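Local structure of transcriptional regulator, TetR family (Thermus thermophilus, 3VPR) at residues A[9-13]-A[50-54]; A[54-59]-A[96-100]; A[82-86]-A[151-156]; A[90-94]-A[158-164]; A[127-131]-A[144-148]. The protein represses transcription as a TetR-family regulator, probably binding cis-regulatory DNA through the helix-turn-helix of its N-terminal domain. All blocks are in the same frame, centred on the assembly; numbering follows the deposited sequence.

Contact 1 (A[9-13]-A[50-54]); sequences LEEAA and ILYEI
Leu9 and Ile54 meet in a buried, mainly apolar helix crossing, without a hydrogen bond between the segments, inside the N-terminal DNA-binding domain of the TetR fold. Helix 4-19 lies almost square to the start of helix 47-70, with the two short axes 9.9 Å apart and their directions at 99°. The helices that carry the predicted helix-turn-helix, residues 25-44, are held against this pair: Leu29 touches Ala12 and Ile50, and Phe44 rests on Leu9, Ile50 and Glu53.

Leu9 spreads its two methyls over different partners. CD2 meets Ile50 CG2 at 3.8 Å, while CD1 lies beside the carboxylate of Glu53, 3.8 Å from its OE1. Ile50 CG2 also reaches Ala12 CB, again at 3.8 Å, so one methyl bridges two residues a helical turn apart.

The small alanines let Ile54 come right up to the backbone of helix 4-19. Its outer chain is extended (chi2 174°) and carries CD1 to 3.8 Å from Ala13 CB. The same methyl sits against the backbone hydrogen bond from Ala13 N to Leu9 O, with Ile54 CD1 3.5 Å from both Leu9 O and Ala13 N.

Contact 2 (A[54-59]-A[96-100]); sequences ISLLAL and FFVTM
Ser55 OG faces the root of the Met100 side chain, 3.8 Å from both its CA and its CB, while its polar need is met inside its own helix by a hydrogen bond with Leu51 O. Tied back in this way, the hydroxyl presents little more than bulk to helix 94-103, and the two helices come close here: the CA atoms of Ser55 and Met100 are 4.9 Å apart. No hydrogen bond crosses between the segments.

The rest is hydrocarbon and ring. Phe96 carries the largest share. Leu57 CD2 stands over one face of its ring, 3.6 Å from the centroid and 20° off the normal, a CH-pi contact set toward the rim. Leu57 CG is anti to the backbone N (chi1 -178°), which brings both methyls of the fork to the ring. Ile54 CG2 approaches the same ring obliquely, 3.5 Å from Phe96 CD2, and also meets the methyl of Thr99. Ala58 fits between the two phenylalanines: its CB is 3.9 Å from Phe96 CB and lies over the face of Phe97, 14° off the normal of that ring. At the far end the selenium of selenomethionine Met100 rests on Leu59 CD2 at 3.6 Å, its bent chain crossing the leucine at about a right angle.

Helix 94-103 is thus pressed against helix 47-70, the long helix that continues from the DNA-binding domain into the C-terminal domain. Helix 4-19 packs on helix 94-103, Phe16 and Thr17 against Thr99, and helix 109-135 backs Ser55 and Leu59 through Thr115.

Contact 3 (A[82-86]-A[151-156]); sequences FMEAH and VLSMLN
Leu155 lies against Met83 and His86 at the centre of this contact in the all-helical C-terminal domain of the TetR fold. Helices 75-92 and 144-161 run side by side in roughly the same direction here, 26° apart, with their short axes separated by 10.5 Å. The two leucine methyls part company: CD2 turns to the backbone and lies 3.5 Å from Met83 O, while CD1 points to the edge of the Phe82 ring and also touches the His86 ring. One turn back, Val151 CG1 nestles against the side chain of selenomethionine Met83, 3.7 Å from its CG, with the chain curling at chi3 so that CE stays close too.

Moving outward, Leu155 CB covers one face of the imidazole, 3.9 Å from the His86 centroid. A chi1 of 178° swings the histidine ring across to helix 144-161. His122 of helix 109-135 bonds to ND1, and Trp157 of the second subunit packs on Asn156, so the polar edge lies close to the dimer partner. There His86 NE2 gives a weak, bent hydrogen bond to Asn156 OD1 at 3.1 Å, with an angle of 121° at the hydrogen.

Contact 4 (A[90-94]-A[158-164]); sequences FEENY and MIRWFRP
Phe90 is wedged against the final turn of helix 144-161, and this is the tight side of the contact. Its CE1 presses on Ile159 CG1 at 3.4 Å, and its CE2 lies 3.8 Å from Phe162 CD2. The Phe90 and Phe162 rings meet obliquely, with planes 65° apart. Met158 CB adds a more distant touch to the same ring. The helix is only weakly bonded by now, and Phe162 has left it, though Phe162 N still bonds back to Met158 O.

Toward solvent the packing changes character. Pro164, an exposed residue, lays its CG over the centre of the Tyr94 ring, 3.4 Å from the centroid and 2° off the normal, a CH-pi contact almost exactly along the ring normal. Glu91 sets its carboxylate at the edge of the Phe162 ring, the two planes nearly perpendicular; the very short approach there is doubtful in detail. Glu91 OE1 also takes a weak hydrogen bond from Ala170 N.

The contact joins the end of helix 75-92 and the start of helix 94-103 to the last turn of helix 144-161 and the loop that follows it. Helix 170-183 closes over it, with Ala170 touching Met158 and Phe162.

Contact 5 (A[127-131]-A[144-148]); sequences RAILR and VALAG
The segments 127-131 and 144-148 are both helical and cross at 121°, with axes 9.2 Å apart; Arg127 and Gly148 bring their CA atoms to 5.7 Å. One belongs to the long helix 109-135, the other is the first turn of helix 144-161, so the contact closes the end of the C-terminal domain.

Val144 points toward helix 109-135. Its CG1 lies 3.5 Å from Arg127 O and 3.6 Å from Arg127 CB. Leu130 sends CD1 against the backbone where glycine has no side chain, 3.5 Å from Gly148 N, and the same methyl touches Ala147 CB. Leu130 and Ala147 also pack on Leu185 and Leu180 of the second subunit, respectively.

Arg127 extends from CG to NE across the opposing helix, and Ala145 CB stands over the centre of its guanidinium, 3.7 Å from CZ. Arg131 is bent at chi3, with NH2 in a salt bridge with Glu124 and its side chain touching Val144 through NH1.

Arg127 therefore offers its aliphatic chain and one guanidinium face, Arg131 little more than NH1. Arg127 NH2 has a weak, long ion pair with Glu123, but its NE is buried without a partner in the model, a probable polar cost of the packing.

Overall arrangement
Contact 1 lies in the DNA-binding domain and contact 2 beside it; they share Ile54 and helix 47-70, and Thr99 and Phe96 touch segment 9-13. Contacts 3 and 4 use helices 75-92 and 144-161, contact 4 at and just beyond their C-terminal ends, and contact 5 takes the other end of 144-161. Phe97 against Phe90 joins contact 2 to 4, and Phe82 against Ile129 joins 3 to 5. Contacts 1, 2 and 3 are buried; only contact 3 has a hydrogen bond between its segments, a weak one. Contacts 4 and 5, partly buried, bring charged side chains to aromatic and apolar groups, as contact 1 does only with Glu53. Contacts 1 and 5 lie farthest apart, centres about 31 Å.

Contact 1 (A[9-13]-A[50-54])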
# COMPACT_ATOMS: atom_id res chain seq x y z
N LEU A 9 7.97 23.56 6.37
CA LEU A 9 7.54 22.16 6.40
C LEU A 9 6.50 21.81 5.35
O LEU A 9 6.61 20.77 4.70
CB LEU A 9 7.03 21.76 7.79
CG LEU A 9 8.11 21.80 8.88
CD1 LEU A 9 7.51 21.37 10.21
CD2 LEU A 9 9.27 20.89 8.49
N GLU A 10 5.51 22.67 5.17
CA GLU A 10 4.48 22.43 4.17
C GLU A 10 5.06 22.50 2.75
O GLU A 10 4.74 21.68 1.90
CB GLU A 10 3.34 23.44 4.30
CG GLU A 10 2.33 23.37 3.15
CD GLU A 10 0.98 23.96 3.50
OE1 GLU A 10 0.94 25.03 4.13
OE2 GLU A 10 -0.05 23.35 3.13
N GLU A 11 5.93 23.47 2.52
CA GLU A 11 6.55 23.64 1.21
C GLU A 11 7.52 22.52 0.90
O GLU A 11 7.63 22.10 -0.25
CB GLU A 11 7.30 24.98 1.13
CG GLU A 11 6.38 26.20 1.11
CD GLU A 11 5.44 26.21 -0.08
OE1 GLU A 11 5.95 26.26 -1.23
OE2 GLU A 11 4.21 26.17 0.12
N ALA A 12 8.24 22.06 1.91
CA ALA A 12 9.18 20.96 1.74
C ALA A 12 8.36 19.73 1.40
O ALA A 12 8.67 18.99 0.46
CB ALA A 12 9.96 20.72 3.03
N ALA A 13 7.29 19.50 2.16
CA ALA A 13 6.44 18.35 1.91
C ALA A 13 5.95 18.33 0.45
O ALA A 13 5.95 17.29 -0.19
CB ALA A 13 5.25 18.35 2.87
N ILE A 50 13.77 17.54 8.86
CA ILE A 50 12.62 18.12 8.15
C ILE A 50 11.67 16.98 7.76
O ILE A 50 10.46 17.06 7.98
CB ILE A 50 13.06 18.89 6.87
CG1 ILE A 50 13.91 20.10 7.26
CG2 ILE A 50 11.82 19.35 6.07
CD1 ILE A 50 14.35 20.97 6.08
N LEU A 51 12.25 15.92 7.21
CA LEU A 51 11.48 14.73 6.84
C LEU A 51 10.84 14.14 8.09
O LEU A 51 9.71 13.68 8.08
CB LEU A 51 12.40 13.68 6.20
CG LEU A 51 11.75 12.30 6.05
CD1 LEU A 51 10.53 12.42 5.15
CD2 LEU A 51 12.74 11.30 5.48
N TYR A 52 11.60 14.13 9.18
CA TYR A 52 11.11 13.60 10.44
C TYR A 52 9.89 14.39 10.94
O TYR A 52 8.87 13.81 11.29
CB TYR A 52 12.24 13.61 11.48
CG TYR A 52 11.78 13.34 12.88
CD1 TYR A 52 11.17 12.13 13.23
CD2 TYR A 52 11.94 14.31 13.87
CE1 TYR A 52 10.72 11.90 14.52
CE2 TYR A 52 11.50 14.10 15.16
CZ TYR A 52 10.89 12.89 15.48
OH TYR A 52 10.43 12.70 16.76
N GLU A 53 10.00 15.72 10.96
CA GLU A 53 8.89 16.56 11.44
C GLU A 53 7.66 16.50 10.53
O GLU A 53 6.53 16.55 11.01
CB GLU A 53 9.37 18.00 11.65
CG GLU A 53 10.10 18.13 12.98
CD GLU A 53 10.60 19.52 13.27
OE1 GLU A 53 9.81 20.49 13.16
OE2 GLU A 53 11.79 19.65 13.64
N ILE A 54 7.88 16.37 9.23
CA ILE A 54 6.76 16.22 8.32
C ILE A 54 6.03 14.91 8.67
O ILE A 54 4.80 14.86 8.76
CB ILE A 54 7.25 16.18 6.86
CG1 ILE A 54 7.61 17.59 6.40
CG2 ILE A 54 6.18 15.55 5.96
CD1 ILE A 54 8.24 17.66 5.03

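Contact 2 (A[54-59]-A[96-100])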
# COMPACT_ATOMS: atom_id res chain seq x y z
N ILE A 54 7.88 16.37 9.23
CA ILE A 54 6.76 16.22 8.32
C ILE A 54 6.03 14.91 8.67
O ILE A 54 4.80 14.86 8.76
CB ILE A 54 7.25 16.18 6.86
CG1 ILE A 54 7.61 17.59 6.40
CG2 ILE A 54 6.18 15.55 5.96
CD1 ILE A 54 8.24 17.66 5.03
N SER A 55 6.79 13.84 8.87
CA SER A 55 6.20 12.54 9.21
C SER A 55 5.43 12.62 10.52
O SER A 55 4.29 12.17 10.61
CB SER A 55 7.30 11.48 9.32
OG SER A 55 7.96 11.33 8.08
N LEU A 56 6.05 13.21 11.54
CA LEU A 56 5.41 13.39 12.84
C LEU A 56 4.08 14.14 12.68
O LEU A 56 3.04 13.67 13.14
CB LEU A 56 6.35 14.18 13.76
CG LEU A 56 6.64 13.66 15.16
CD1 LEU A 56 7.06 12.19 15.10
CD2 LEU A 56 7.74 14.51 15.79
N LEU A 57 4.12 15.29 12.02
CA LEU A 57 2.92 16.10 11.78
C LEU A 57 1.78 15.27 11.17
O LEU A 57 0.62 15.38 11.57
CB LEU A 57 3.25 17.28 10.86
CG LEU A 57 2.15 18.29 10.51
CD1 LEU A 57 2.80 19.63 10.20
CD2 LEU A 57 1.31 17.80 9.32
N ALA A 58 2.11 14.45 10.18
CA ALA A 58 1.11 13.62 9.55
C ALA A 58 0.61 12.53 10.48
O ALA A 58 -0.60 12.33 10.60
CB ALA A 58 1.67 13.00 8.27
N LEU A 59 1.53 11.83 11.15
CA LEU A 59 1.17 10.73 12.06
C LEU A 59 0.48 11.17 13.34
O LEU A 59 -0.42 10.48 13.81
CB LEU A 59 2.41 9.90 12.39
CG LEU A 59 2.95 9.11 11.19
CD1 LEU A 59 4.31 8.51 11.49
CD2 LEU A 59 1.96 8.02 10.82
N PHE A 96 1.98 15.58 2.94
CA PHE A 96 2.71 15.08 4.10
C PHE A 96 2.75 13.55 4.10
O PHE A 96 3.73 12.95 4.53
CB PHE A 96 2.06 15.55 5.40
CG PHE A 96 2.26 17.01 5.69
CD1 PHE A 96 1.43 17.96 5.11
CD2 PHE A 96 3.28 17.43 6.53
CE1 PHE A 96 1.62 19.32 5.37
CE2 PHE A 96 3.48 18.79 6.81
CZ PHE A 96 2.65 19.73 6.22
N PHE A 97 1.67 12.94 3.64
CA PHE A 97 1.58 11.48 3.59
C PHE A 97 2.45 10.91 2.49
O PHE A 97 3.10 9.88 2.69
CB PHE A 97 0.12 11.06 3.42
CG PHE A 97 -0.65 11.09 4.69
CD1 PHE A 97 -0.70 9.97 5.52
CD2 PHE A 97 -1.27 12.26 5.12
CE1 PHE A 97 -1.34 10.02 6.75
CE2 PHE A 97 -1.91 12.31 6.35
CZ PHE A 97 -1.95 11.19 7.17
N VAL A 98 2.47 11.57 1.34
CA VAL A 98 3.30 11.11 0.24
C VAL A 98 4.76 11.19 0.68
O VAL A 98 5.58 10.34 0.34
CB VAL A 98 3.08 11.96 -1.03
CG1 VAL A 98 4.09 11.56 -2.11
CG2 VAL A 98 1.65 11.78 -1.53
N THR A 99 5.08 12.21 1.47
CA THR A 99 6.45 12.39 1.94
C THR A 99 6.82 11.30 2.95
O THR A 99 7.86 10.65 2.82
CB THR A 99 6.65 13.77 2.61
OG1 THR A 99 6.45 14.81 1.64
CG2 THR A 99 8.05 13.89 3.19
N MSE A 100 5.97 11.12 3.95
CA MSE A 100 6.20 10.12 4.99
C MSE A 100 6.38 8.68 4.50
O MSE A 100 7.32 7.99 4.91
CB MSE A 100 5.06 10.15 6.00
CG MSE A 100 5.11 8.96 6.94
SE MSE A 100 3.39 8.40 7.52
CE MSE A 100 2.73 7.65 5.86

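Contact 3 (A[82-86]-A[151-156])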
# COMPACT_ATOMS: atom_id res chain seq x y z
N PHE A 82 -13.66 6.31 12.74
CA PHE A 82 -12.23 6.13 12.64
C PHE A 82 -11.81 6.13 11.16
O PHE A 82 -10.92 6.88 10.76
CB PHE A 82 -11.83 4.81 13.28
CG PHE A 82 -10.35 4.53 13.23
CD1 PHE A 82 -9.76 4.03 12.07
CD2 PHE A 82 -9.55 4.74 14.35
CE1 PHE A 82 -8.39 3.74 12.03
CE2 PHE A 82 -8.19 4.45 14.32
CZ PHE A 82 -7.61 3.95 13.17
N MSE A 83 -12.49 5.32 10.34
CA MSE A 83 -12.14 5.22 8.93
C MSE A 83 -12.31 6.54 8.17
O MSE A 83 -11.44 6.91 7.37
CB MSE A 83 -12.97 4.11 8.27
CG MSE A 83 -12.66 2.73 8.84
SE MSE A 83 -13.81 1.31 8.16
CE MSE A 83 -13.07 1.19 6.34
N GLU A 84 -13.40 7.25 8.43
CA GLU A 84 -13.64 8.53 7.76
C GLU A 84 -12.68 9.63 8.20
O GLU A 84 -12.20 10.40 7.37
CB GLU A 84 -15.09 8.97 7.95
CG GLU A 84 -16.06 8.13 7.13
CD GLU A 84 -17.48 8.64 7.16
OE1 GLU A 84 -17.69 9.83 6.85
OE2 GLU A 84 -18.39 7.85 7.47
N ALA A 85 -12.41 9.72 9.49
CA ALA A 85 -11.49 10.73 10.01
C ALA A 85 -10.11 10.46 9.41
O ALA A 85 -9.41 11.39 9.01
CB ALA A 85 -11.43 10.66 11.55
N HIS A 86 -9.73 9.19 9.33
CA HIS A 86 -8.43 8.81 8.77
C HIS A 86 -8.32 9.29 7.32
O HIS A 86 -7.37 9.98 6.97
CB HIS A 86 -8.27 7.28 8.82
CG HIS A 86 -6.99 6.78 8.22
ND1 HIS A 86 -6.08 6.03 8.94
CD2 HIS A 86 -6.48 6.89 6.97
CE1 HIS A 86 -5.07 5.70 8.15
NE2 HIS A 86 -5.29 6.21 6.95
N VAL A 151 -8.58 -3.21 7.34
CA VAL A 151 -9.06 -1.84 7.29
C VAL A 151 -7.95 -0.83 6.96
O VAL A 151 -8.11 0.02 6.08
CB VAL A 151 -9.71 -1.44 8.64
CG1 VAL A 151 -10.19 0.00 8.59
CG2 VAL A 151 -10.87 -2.37 8.94
N LEU A 152 -6.82 -0.91 7.66
CA LEU A 152 -5.72 0.01 7.42
C LEU A 152 -5.24 -0.14 5.98
O LEU A 152 -4.89 0.85 5.33
CB LEU A 152 -4.58 -0.25 8.42
CG LEU A 152 -4.82 0.26 9.86
CD1 LEU A 152 -3.72 -0.26 10.79
CD2 LEU A 152 -4.84 1.79 9.88
N SER A 153 -5.26 -1.37 5.46
CA SER A 153 -4.85 -1.58 4.08
C SER A 153 -5.77 -0.80 3.14
O SER A 153 -5.31 -0.17 2.20
CB SER A 153 -4.89 -3.08 3.73
OG SER A 153 -3.95 -3.81 4.51
N MSE A 154 -7.07 -0.84 3.40
CA MSE A 154 -7.99 -0.12 2.52
C MSE A 154 -7.70 1.39 2.58
O MSE A 154 -7.61 2.06 1.54
CB MSE A 154 -9.45 -0.39 2.91
CG MSE A 154 -9.90 -1.83 2.69
SE MSE A 154 -11.68 -2.19 3.39
CE MSE A 154 -11.22 -2.91 5.10
N LEU A 155 -7.55 1.91 3.79
CA LEU A 155 -7.30 3.33 3.98
C LEU A 155 -5.92 3.77 3.47
O LEU A 155 -5.83 4.73 2.70
CB LEU A 155 -7.46 3.69 5.46
CG LEU A 155 -8.80 3.32 6.11
CD1 LEU A 155 -8.67 3.40 7.61
CD2 LEU A 155 -9.92 4.24 5.61
N ASN A 156 -4.86 3.08 3.88
CA ASN A 156 -3.51 3.47 3.46
C ASN A 156 -3.19 3.24 1.99
O ASN A 156 -2.47 4.03 1.39
CB ASN A 156 -2.44 2.79 4.33
CG ASN A 156 -2.49 3.26 5.78
OD1 ASN A 156 -3.01 4.33 6.06
ND2 ASN A 156 -1.94 2.46 6.70

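Contact 4 (A[90-94]-A[158-164])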
# COMPACT_ATOMS: atom_id res chain seq x y z
N PHE A 90 -6.06 12.28 5.75
CA PHE A 90 -5.13 11.92 4.69
C PHE A 90 -5.25 12.87 3.50
O PHE A 90 -4.25 13.38 3.00
CB PHE A 90 -5.41 10.48 4.24
CG PHE A 90 -5.03 10.21 2.80
CD1 PHE A 90 -3.69 10.17 2.42
CD2 PHE A 90 -6.02 10.02 1.83
CE1 PHE A 90 -3.33 9.93 1.08
CE2 PHE A 90 -5.68 9.78 0.49
CZ PHE A 90 -4.33 9.74 0.11
N GLU A 91 -6.48 13.12 3.06
CA GLU A 91 -6.73 13.99 1.92
C GLU A 91 -6.40 15.46 2.14
O GLU A 91 -5.97 16.14 1.21
CB GLU A 91 -8.18 13.85 1.47
CG GLU A 91 -8.60 14.91 0.44
CD GLU A 91 -9.89 14.57 -0.27
OE1 GLU A 91 -10.88 14.20 0.41
OE2 GLU A 91 -9.92 14.67 -1.52
N GLU A 92 -6.61 15.97 3.35
CA GLU A 92 -6.34 17.38 3.63
C GLU A 92 -4.83 17.62 3.76
O GLU A 92 -4.35 18.74 3.55
CB GLU A 92 -7.03 17.81 4.92
CG GLU A 92 -8.51 17.53 4.97
CD GLU A 92 -9.10 17.84 6.34
OE1 GLU A 92 -8.55 17.35 7.34
OE2 GLU A 92 -10.11 18.57 6.41
N ASN A 93 -4.09 16.58 4.12
CA ASN A 93 -2.65 16.69 4.31
C ASN A 93 -1.92 15.74 3.37
O ASN A 93 -0.89 15.15 3.72
CB ASN A 93 -2.33 16.36 5.77
CG ASN A 93 -3.09 17.26 6.74
OD1 ASN A 93 -2.72 18.41 6.95
ND2 ASN A 93 -4.16 16.74 7.33
N TYR A 94 -2.47 15.59 2.17
CA TYR A 94 -1.93 14.69 1.15
C TYR A 94 -0.41 14.72 0.98
O TYR A 94 0.26 13.69 1.07
CB TYR A 94 -2.61 14.97 -0.19
CG TYR A 94 -2.17 14.05 -1.30
CD1 TYR A 94 -2.67 12.76 -1.39
CD2 TYR A 94 -1.26 14.48 -2.26
CE1 TYR A 94 -2.28 11.91 -2.41
CE2 TYR A 94 -0.86 13.64 -3.29
CZ TYR A 94 -1.37 12.35 -3.36
OH TYR A 94 -0.98 11.50 -4.36
N MSE A 158 -4.92 3.87 -0.31
CA MSE A 158 -5.45 5.04 -1.01
C MSE A 158 -4.34 6.02 -1.41
O MSE A 158 -4.46 6.76 -2.39
CB MSE A 158 -6.47 5.79 -0.14
CG MSE A 158 -7.88 5.21 -0.12
SE MSE A 158 -9.12 6.28 0.97
CE MSE A 158 -9.42 7.73 -0.27
N ILE A 159 -3.25 6.01 -0.64
CA ILE A 159 -2.10 6.87 -0.89
C ILE A 159 -1.50 6.61 -2.27
O ILE A 159 -0.74 7.43 -2.79
CB ILE A 159 -0.99 6.64 0.19
CG1 ILE A 159 -1.53 7.03 1.58
CG2 ILE A 159 0.27 7.45 -0.14
CD1 ILE A 159 -0.64 6.59 2.75
N ARG A 160 -1.86 5.48 -2.88
CA ARG A 160 -1.34 5.12 -4.19
C ARG A 160 -2.29 5.34 -5.35
O ARG A 160 -1.85 5.52 -6.49
CB ARG A 160 -0.90 3.65 -4.19
CG ARG A 160 0.43 3.40 -3.49
CD ARG A 160 1.57 4.08 -4.25
NE ARG A 160 2.89 3.66 -3.79
CZ ARG A 160 3.33 2.41 -3.79
NH1 ARG A 160 2.55 1.42 -4.23
NH2 ARG A 160 4.55 2.14 -3.37
N TRP A 161 -3.59 5.33 -5.08
CA TRP A 161 -4.56 5.51 -6.16
C TRP A 161 -5.48 6.72 -6.05
O TRP A 161 -6.11 7.11 -7.03
CB TRP A 161 -5.42 4.26 -6.34
CG TRP A 161 -6.32 3.93 -5.16
CD1 TRP A 161 -6.02 3.13 -4.10
CD2 TRP A 161 -7.67 4.38 -4.96
NE1 TRP A 161 -7.10 3.05 -3.25
CE2 TRP A 161 -8.12 3.81 -3.76
CE3 TRP A 161 -8.53 5.22 -5.68
CZ2 TRP A 161 -9.41 4.04 -3.26
CZ3 TRP A 161 -9.82 5.45 -5.18
CH2 TRP A 161 -10.24 4.86 -3.98
N PHE A 162 -5.57 7.32 -4.86
CA PHE A 162 -6.46 8.47 -4.72
C PHE A 162 -5.90 9.70 -5.39
O PHE A 162 -4.78 10.12 -5.12
CB PHE A 162 -6.72 8.81 -3.25
CG PHE A 162 -7.71 9.93 -3.07
CD1 PHE A 162 -9.06 9.74 -3.33
CD2 PHE A 162 -7.28 11.20 -2.67
CE1 PHE A 162 -9.97 10.78 -3.19
CE2 PHE A 162 -8.18 12.25 -2.53
CZ PHE A 162 -9.54 12.04 -2.79
N ARG A 163 -6.71 10.29 -6.27
CA ARG A 163 -6.30 11.48 -6.98
C ARG A 163 -6.88 12.73 -6.34
O ARG A 163 -8.10 12.91 -6.30
CB ARG A 163 -6.74 11.39 -8.45
N PRO A 164 -6.01 13.60 -5.79
CA PRO A 164 -6.47 14.83 -5.16
C PRO A 164 -7.13 15.67 -6.25
O PRO A 164 -7.96 16.55 -5.98
CB PRO A 164 -5.18 15.46 -4.65
CG PRO A 164 -4.30 14.27 -4.38
CD PRO A 164 -4.56 13.41 -5.59

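Contact 5 (A[127-131]-A[144-148])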
# COMPACT_ATOMS: atom_id res chain seq x y z
N ARG A 127 -7.61 -1.63 16.69
CA ARG A 127 -7.80 -2.95 17.27
C ARG A 127 -8.69 -2.88 18.50
O ARG A 127 -9.54 -3.75 18.70
CB ARG A 127 -6.45 -3.56 17.64
CG ARG A 127 -5.56 -3.85 16.44
CD ARG A 127 -4.35 -4.70 16.82
NE ARG A 127 -3.47 -4.91 15.68
CZ ARG A 127 -2.32 -5.57 15.73
NH1 ARG A 127 -1.90 -6.09 16.88
NH2 ARG A 127 -1.57 -5.71 14.64
N ALA A 128 -8.49 -1.84 19.31
CA ALA A 128 -9.31 -1.68 20.51
C ALA A 128 -10.78 -1.52 20.14
O ALA A 128 -11.65 -2.06 20.82
CB ALA A 128 -8.84 -0.45 21.33
N ILE A 129 -11.06 -0.78 19.07
CA ILE A 129 -12.45 -0.60 18.63
C ILE A 129 -13.03 -1.94 18.16
O ILE A 129 -14.15 -2.31 18.50
CB ILE A 129 -12.56 0.41 17.47
CG1 ILE A 129 -12.18 1.81 17.95
CG2 ILE A 129 -13.97 0.41 16.91
CD1 ILE A 129 -12.20 2.85 16.84
N LEU A 130 -12.26 -2.68 17.37
CA LEU A 130 -12.71 -3.97 16.86
C LEU A 130 -12.88 -4.97 18.00
O LEU A 130 -13.88 -5.68 18.06
CB LEU A 130 -11.71 -4.52 15.84
CG LEU A 130 -11.54 -3.65 14.59
CD1 LEU A 130 -10.37 -4.16 13.74
CD2 LEU A 130 -12.84 -3.66 13.80
N ARG A 131 -11.90 -5.01 18.90
CA ARG A 131 -11.96 -5.94 20.03
C ARG A 131 -13.19 -5.68 20.89
O ARG A 131 -13.84 -6.64 21.36
CB ARG A 131 -10.68 -5.84 20.87
CG ARG A 131 -10.73 -6.65 22.15
CD ARG A 131 -9.35 -6.85 22.77
NE ARG A 131 -8.49 -5.68 22.58
CZ ARG A 131 -7.52 -5.61 21.67
NH1 ARG A 131 -7.28 -6.64 20.86
NH2 ARG A 131 -6.81 -4.51 21.55
N VAL A 144 -8.68 -10.01 15.38
CA VAL A 144 -8.60 -8.56 15.53
C VAL A 144 -7.42 -7.91 14.80
O VAL A 144 -7.56 -6.85 14.19
CB VAL A 144 -8.54 -8.17 17.04
CG1 VAL A 144 -8.29 -6.68 17.19
CG2 VAL A 144 -9.84 -8.56 17.73
N ALA A 145 -6.24 -8.54 14.86
CA ALA A 145 -5.07 -7.97 14.20
C ALA A 145 -5.30 -7.99 12.69
O ALA A 145 -5.01 -7.02 12.00
CB ALA A 145 -3.80 -8.77 14.56
N LEU A 146 -5.84 -9.10 12.19
CA LEU A 146 -6.10 -9.24 10.76
C LEU A 146 -7.18 -8.27 10.28
O LEU A 146 -7.03 -7.63 9.23
CB LEU A 146 -6.51 -10.68 10.43
CG LEU A 146 -6.82 -10.93 8.95
CD1 LEU A 146 -5.66 -11.67 8.30
CD2 LEU A 146 -8.11 -11.73 8.82
N ALA A 147 -8.26 -8.15 11.04
CA ALA A 147 -9.33 -7.24 10.66
C ALA A 147 -8.80 -5.81 10.66
O ALA A 147 -9.14 -5.01 9.77
CB ALA A 147 -10.51 -7.37 11.63
N GLY A 148 -7.97 -5.50 11.65
CA GLY A 148 -7.40 -4.17 11.72
C GLY A 148 -6.48 -3.90 10.55
O GLY A 148 -6.42 -2.80 10.01